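Local coordinates for protein formiminoglutamase (Trypanosoma cruzi, PDB 4MYK) that hydrolyses N-formimino-L-glutamate with a two-manganese centre, as an arginase-like metalloenzyme, at residues N144-L149 with D236-K241. The protein carries 1 engineered substitution. Residues are numbered along the deposited sequence; the frame is centred on the assembly and turned at random.
With MN (manganese (II) ion), chain C.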
# COMPACT_ATOMS: atom_id res chain seq x y z
N ASN A 144 8.02 7.13 22.04
CA ASN A 144 8.40 7.58 20.71
C ASN A 144 7.99 6.53 19.67
O ASN A 144 8.64 5.49 19.53
CB ASN A 144 9.92 7.88 20.65
CG ASN A 144 10.38 8.40 19.28
OD1 ASN A 144 9.63 9.03 18.54
ND2 ASN A 144 11.64 8.13 18.95
N VAL A 145 6.89 6.82 18.96
CA VAL A 145 6.47 6.06 17.79
C VAL A 145 7.27 6.56 16.59
O VAL A 145 7.08 7.70 16.13
CB VAL A 145 4.96 6.23 17.48
CG1 VAL A 145 4.55 5.35 16.27
CG2 VAL A 145 4.13 5.89 18.72
N ASP A 146 8.17 5.72 16.09
CA ASP A 146 9.18 6.18 15.16
C ASP A 146 9.89 4.97 14.59
O ASP A 146 10.28 4.07 15.33
CB ASP A 146 10.16 7.06 15.92
CG ASP A 146 11.02 7.88 15.02
OD1 ASP A 146 11.02 7.64 13.80
OD2 ASP A 146 11.70 8.78 15.55
N SER A 147 10.06 4.95 13.26
CA SER A 147 10.80 3.88 12.60
C SER A 147 12.28 4.05 12.89
O SER A 147 13.08 3.15 12.67
CB SER A 147 10.54 3.86 11.09
OG SER A 147 10.98 5.05 10.46
N HIS A 148 12.62 5.23 13.39
CA HIS A 148 13.99 5.59 13.71
C HIS A 148 14.21 5.58 15.22
O HIS A 148 13.31 5.86 16.01
CB HIS A 148 14.37 6.96 13.12
CG HIS A 148 14.19 7.05 11.64
ND1 HIS A 148 13.16 7.75 11.05
CD2 HIS A 148 14.90 6.52 10.62
CE1 HIS A 148 13.24 7.65 9.74
NE2 HIS A 148 14.29 6.90 9.45
N LEU A 149 15.43 5.23 15.59
CA LEU A 149 15.89 5.30 16.96
C LEU A 149 17.23 6.03 16.89
O LEU A 149 18.29 5.41 16.77
CB LEU A 149 16.01 3.88 17.53
CG LEU A 149 17.03 3.49 18.60
CD1 LEU A 149 17.27 4.60 19.62
CD2 LEU A 149 16.57 2.20 19.27
N ASP A 236 5.93 10.11 15.40
CA ASP A 236 6.62 10.40 14.15
C ASP A 236 5.90 9.67 13.04
O ASP A 236 5.80 8.45 13.08
CB ASP A 236 8.08 9.95 14.22
CG ASP A 236 8.87 10.28 12.94
OD1 ASP A 236 8.27 10.43 11.86
OD2 ASP A 236 10.10 10.40 13.04
N VAL A 237 5.37 10.40 12.06
CA VAL A 237 4.55 9.76 11.03
C VAL A 237 5.35 8.96 9.98
O VAL A 237 4.77 8.23 9.17
CB VAL A 237 3.54 10.75 10.39
CG1 VAL A 237 2.55 11.24 11.43
CG2 VAL A 237 4.25 11.91 9.73
N ASP A 238 6.68 9.09 10.00
CA ASP A 238 7.52 8.28 9.13
C ASP A 238 7.69 6.86 9.69
O ASP A 238 8.49 6.06 9.19
CB ASP A 238 8.86 8.96 8.81
CG ASP A 238 9.86 8.89 9.96
OD1 ASP A 238 9.71 8.04 10.87
OD2 ASP A 238 10.83 9.69 9.94
N SER A 239 6.92 6.56 10.74
CA SER A 239 6.80 5.21 11.27
C SER A 239 5.73 4.40 10.52
O SER A 239 5.56 3.20 10.75
CB SER A 239 6.44 5.27 12.75
OG SER A 239 5.17 5.85 12.91
N LEU A 240 4.98 5.07 9.65
CA LEU A 240 4.02 4.40 8.78
C LEU A 240 4.70 4.06 7.46
O LEU A 240 5.59 4.77 7.01
CB LEU A 240 2.81 5.29 8.49
CG LEU A 240 1.72 5.55 9.52
CD1 LEU A 240 2.23 6.35 10.72
CD2 LEU A 240 0.57 6.27 8.83
N LYS A 241 4.25 2.99 6.83
CA LYS A 241 4.75 2.62 5.51
C LYS A 241 4.42 3.71 4.49
O LYS A 241 3.32 4.27 4.48
CB LYS A 241 4.13 1.30 5.08
CG LYS A 241 2.63 1.33 5.08
CD LYS A 241 2.06 -0.01 5.47
CE LYS A 241 2.12 -0.98 4.31
NZ LYS A 241 1.58 -2.29 4.75
MN MN C . 11.48 8.89 12.08
O HOH W 1 13.25 10.39 12.69
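Asp236, the last residue of strand 231-236, and Asp146, just past the end of the neighbouring parallel strand 141-145, send carboxylates to one manganese ion, at the strand ends where the arginase/deacetylase α/β fold holds its two-metal centre. The backbone N of Asp236 donates to Val145 O (2.8 Å), which continues the sheet up to the site. With CG anti to its backbone N (chi1 -178°), Asp236 brings OD2 to manganese at 2.3 Å and 3.0 Å from Asp146 OD1, a close approach of two oxygens consistent with both binding the same metal. Asp236 OD1 accepts instead from Asp238 N, closing an Asx turn that ties the first ligand to the next one in the DxD pair. Asp238 chelates the metal through both oxygens. Asp238 OD2 lies in the His148 ring plane, 3.2 Å from His148 CE1 at the edge, while carboxylate and ring planes stand 78° apart. From the facing segment Ser147 OG donates a hydrogen bond to Asp238 O at 3.0 Å, 49° out of the carbonyl plane. Asp146 OD1, His148 ND1 and water 1 complete six donor atoms; a second Asx turn, His148 N to Asp146 OD1, couples two of these ligands. Asn122, a ligand of the second manganese together with Asp146 and Asp236, lies close to Asp236. Beyond the ligands, Ser239 CB rests 3.8 Å from Asp146 CA, and Ser239 OG donates to Asp236 O.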